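Local coordinates for aminofutalosine deaminase (Helicobacter pylori, PDB 7LKK), which deaminates aminofutalosine in the menaquinone pathway and belongs to the metal-dependent amidohydrolases, at residues 138-143 / 155-160. Sequence-based numbering, arbitrary orientation.
Sequences NHLIEV and VFLEFL. With MCF ((8R)-3-(5-S-methyl-5-thio-beta-D-ribofuranosyl)-3,6,7,8-tetrahydroimidazo[4,5-d][1,3]diazepin-8-ol), chain J; EDO (1,2-ethanediol), chain F.
The amide of N138 and the carboxylate of E158 lie side by side, pointing the same way and nearly coplanar, their planes 25° apart. N138 CB sits over one face of the H139 imidazole toward the rim, while C1 of an ethanediol molecule approaches the edge of that ring. N138 ND2 donates twice: to E158 OE1 at 2.9 Å, on the lone pair anti to the other carboxylate oxygen, and to the main-chain E158 O at 3.2 Å, which it meets from above the carbonyl plane. Both acceptors stay close to the amide plane, so the pair fixes the flip of the amide and turns OD1 toward the inhibitor methylthio-coformycin. OD1 then accepts from hydroxyl O3S of the inhibitor at 2.7 Å, and E158 OE1 accepts from its O2S at 2.5 Å. The two side chains thus divide the ribose diol between them. E158 reaches it by an extended chain, CG anti to the backbone N (chi1 174°), beside the iron ligand H221. L160 borders this polar cluster: CD2 packs 3.3 Å from N138 ND2, and CD1 faces the methylthio carbon C6S. Farther from the ligand the contact turns apolar: L140 CD2 meets L157 CD1 at 3.8 Å and also touches V155 CG1, which V143 CG2 reaches as well. The loop 138-143 leads from strand 130-137 into helix 143-147 in the TIM-barrel fold; the carboxylate of E83 accepts hydrogen bonds from the backbone N of N138 and of H139, strand 152-159 runs between parallel strands 130-137 and 187-193, and helix 166-180 packs against L140, V155 and L157.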
loop_
_atom_site.group_PDB
_atom_site.type_symbol
_atom_site.label_atom_id
_atom_site.label_comp_id
_atom_site.label_asym_id
_atom_site.label_seq_id
_atom_site.Cartn_x
_atom_site.Cartn_y
_atom_site.Cartn_z
ATOM N N ASN A 138 -17.415 -21.311 5.914
ATOM C CA ASN A 138 -18.497 -21.581 6.853
ATOM C C ASN A 138 -19.599 -22.451 6.268
ATOM O O ASN A 138 -20.305 -23.126 7.025
ATOM C CB ASN A 138 -19.115 -20.266 7.343
ATOM C CG ASN A 138 -18.120 -19.393 8.078
ATOM O OD1 ASN A 138 -17.897 -18.241 7.709
ATOM N ND2 ASN A 138 -17.515 -19.938 9.125
ATOM N N HIS A 139 -19.768 -22.450 4.943
ATOM C CA HIS A 139 -20.865 -23.164 4.304
ATOM C C HIS A 139 -20.445 -23.969 3.081
ATOM O O HIS A 139 -21.310 -24.575 2.439
ATOM C CB HIS A 139 -21.978 -22.183 3.901
ATOM C CG HIS A 139 -22.452 -21.308 5.020
ATOM N ND1 HIS A 139 -23.162 -21.794 6.097
ATOM C CD2 HIS A 139 -22.324 -19.976 5.226
ATOM C CE1 HIS A 139 -23.448 -20.800 6.918
ATOM N NE2 HIS A 139 -22.950 -19.685 6.413
ATOM N N LEU A 140 -19.157 -23.971 2.727
ATOM C CA LEU A 140 -18.626 -24.745 1.599
ATOM C C LEU A 140 -19.181 -24.277 0.255
ATOM O O LEU A 140 -19.240 -25.050 -0.705
ATOM C CB LEU A 140 -18.878 -26.246 1.783
ATOM C CG LEU A 140 -18.434 -26.868 3.109
ATOM C CD1 LEU A 140 -18.681 -28.369 3.103
ATOM C CD2 LEU A 140 -16.971 -26.562 3.391
ATOM N N ILE A 141 -19.583 -23.005 0.166
ATOM C CA ILE A 141 -20.137 -22.484 -1.080
ATOM C C ILE A 141 -19.051 -22.278 -2.133
ATOM O O ILE A 141 -19.339 -22.303 -3.336
ATOM C CB ILE A 141 -20.922 -21.188 -0.792
ATOM C CG1 ILE A 141 -22.130 -21.493 0.095
ATOM C CG2 ILE A 141 -21.397 -20.519 -2.076
ATOM C CD1 ILE A 141 -22.898 -20.265 0.527
ATOM N N GLU A 142 -17.798 -22.115 -1.716
ATOM C CA GLU A 142 -16.697 -21.894 -2.645
ATOM C C GLU A 142 -15.979 -23.176 -3.046
ATOM O O GLU A 142 -15.115 -23.127 -3.928
ATOM C CB GLU A 142 -15.682 -20.922 -2.034
ATOM C CG GLU A 142 -14.790 -21.558 -0.980
ATOM C CD GLU A 142 -15.396 -21.499 0.407
ATOM O OE1 GLU A 142 -14.914 -20.694 1.232
ATOM O OE2 GLU A 142 -16.357 -22.254 0.672
ATOM N N VAL A 143 -16.310 -24.310 -2.423
ATOM C CA VAL A 143 -15.524 -25.530 -2.606
ATOM C C VAL A 143 -15.594 -26.019 -4.049
ATOM O O VAL A 143 -14.584 -26.443 -4.623
ATOM C CB VAL A 143 -15.990 -26.617 -1.618
ATOM C CG1 VAL A 143 -15.286 -27.936 -1.903
ATOM C CG2 VAL A 143 -15.730 -26.174 -0.187
ATOM N N VAL A 155 -9.150 -26.430 2.688
ATOM C CA VAL A 155 -10.393 -25.777 3.085
ATOM C C VAL A 155 -10.600 -26.011 4.577
ATOM O O VAL A 155 -10.786 -27.149 5.019
ATOM C CB VAL A 155 -11.588 -26.281 2.268
ATOM C CG1 VAL A 155 -12.888 -25.763 2.864
ATOM C CG2 VAL A 155 -11.455 -25.837 0.821
ATOM N N PHE A 156 -10.552 -24.930 5.349
ATOM C CA PHE A 156 -10.806 -24.963 6.787
ATOM C C PHE A 156 -12.293 -24.707 7.001
ATOM O O PHE A 156 -12.760 -23.572 6.885
ATOM C CB PHE A 156 -9.972 -23.912 7.515
ATOM C CG PHE A 156 -8.486 -24.136 7.442
ATOM C CD1 PHE A 156 -7.759 -23.708 6.341
ATOM C CD2 PHE A 156 -7.811 -24.739 8.489
ATOM C CE1 PHE A 156 -6.391 -23.901 6.277
ATOM C CE2 PHE A 156 -6.441 -24.939 8.430
ATOM C CZ PHE A 156 -5.731 -24.516 7.323
ATOM N N LEU A 157 -13.045 -25.761 7.307
ATOM C CA LEU A 157 -14.440 -25.590 7.702
ATOM C C LEU A 157 -14.473 -24.946 9.081
ATOM O O LEU A 157 -14.053 -25.557 10.069
ATOM C CB LEU A 157 -15.174 -26.928 7.706
ATOM C CG LEU A 157 -16.659 -26.832 8.067
ATOM C CD1 LEU A 157 -17.403 -25.950 7.076
ATOM C CD2 LEU A 157 -17.298 -28.209 8.151
ATOM N N GLU A 158 -14.974 -23.717 9.151
ATOM C CA GLU A 158 -14.864 -22.888 10.342
ATOM C C GLU A 158 -16.144 -22.966 11.162
ATOM O O GLU A 158 -17.240 -22.744 10.636
ATOM C CB GLU A 158 -14.574 -21.438 9.962
ATOM C CG GLU A 158 -14.587 -20.478 11.130
ATOM C CD GLU A 158 -14.330 -19.051 10.697
ATOM O OE1 GLU A 158 -15.220 -18.458 10.053
ATOM O OE2 GLU A 158 -13.236 -18.527 10.994
ATOM N N PHE A 159 -15.997 -23.260 12.449
ATOM C CA PHE A 159 -17.137 -23.405 13.341
ATOM C C PHE A 159 -17.439 -22.084 14.038
ATOM O O PHE A 159 -16.530 -21.405 14.525
ATOM C CB PHE A 159 -16.877 -24.500 14.375
ATOM C CG PHE A 159 -18.016 -24.707 15.324
ATOM C CD1 PHE A 159 -19.095 -25.492 14.963
ATOM C CD2 PHE A 159 -18.016 -24.106 16.571
ATOM C CE1 PHE A 159 -20.152 -25.680 15.827
ATOM C CE2 PHE A 159 -19.071 -24.286 17.440
ATOM C CZ PHE A 159 -20.139 -25.075 17.067
ATOM N N LEU A 160 -18.721 -21.729 14.080
ATOM C CA LEU A 160 -19.223 -20.577 14.816
ATOM C C LEU A 160 -20.285 -21.048 15.800
ATOM O O LEU A 160 -21.136 -21.870 15.450
ATOM C CB LEU A 160 -19.831 -19.525 13.871
ATOM C CG LEU A 160 -18.953 -18.534 13.098
ATOM C CD1 LEU A 160 -18.393 -17.483 14.041
ATOM C CD2 LEU A 160 -17.841 -19.215 12.318
HETATM O O8 MCF J . -10.466 -12.864 9.677
HETATM C C8 MCF J . -11.229 -11.791 9.191
HETATM C C7 MCF J . -11.511 -10.738 10.258
HETATM N N6 MCF J . -11.619 -11.345 11.562
HETATM C C5 MCF J . -12.481 -12.491 11.744
HETATM N N4 MCF J . -13.276 -13.140 10.708
HETATM C C10 MCF J . -13.503 -12.880 9.265
HETATM C C9 MCF J . -12.534 -12.251 8.506
HETATM N N1 MCF J . -12.994 -12.157 7.267
HETATM C C2 MCF J . -14.202 -12.713 7.200
HETATM N N3 MCF J . -14.503 -13.162 8.422
HETATM C C1S MCF J . -15.798 -13.839 8.742
HETATM C C2S MCF J . -15.648 -15.081 9.651
HETATM O O2S MCF J . -15.343 -16.186 8.913
HETATM O O4S MCF J . -16.548 -13.051 9.415
HETATM C C4S MCF J . -17.531 -14.001 10.284
HETATM C C3S MCF J . -17.042 -15.208 10.253
HETATM O O3S MCF J . -17.902 -16.072 9.365
HETATM C C5S MCF J . -17.591 -13.489 11.713
HETATM S S5S MCF J . -19.212 -13.881 12.432
HETATM C C6S MCF J . -19.095 -13.804 14.242
HETATM C C1 EDO F . -21.468 -16.391 7.423
HETATM O O1 EDO F . -20.234 -16.387 6.696
HETATM C C2 EDO F . -21.190 -16.491 8.918
HETATM O O2 EDO F . -20.763 -15.219 9.418
#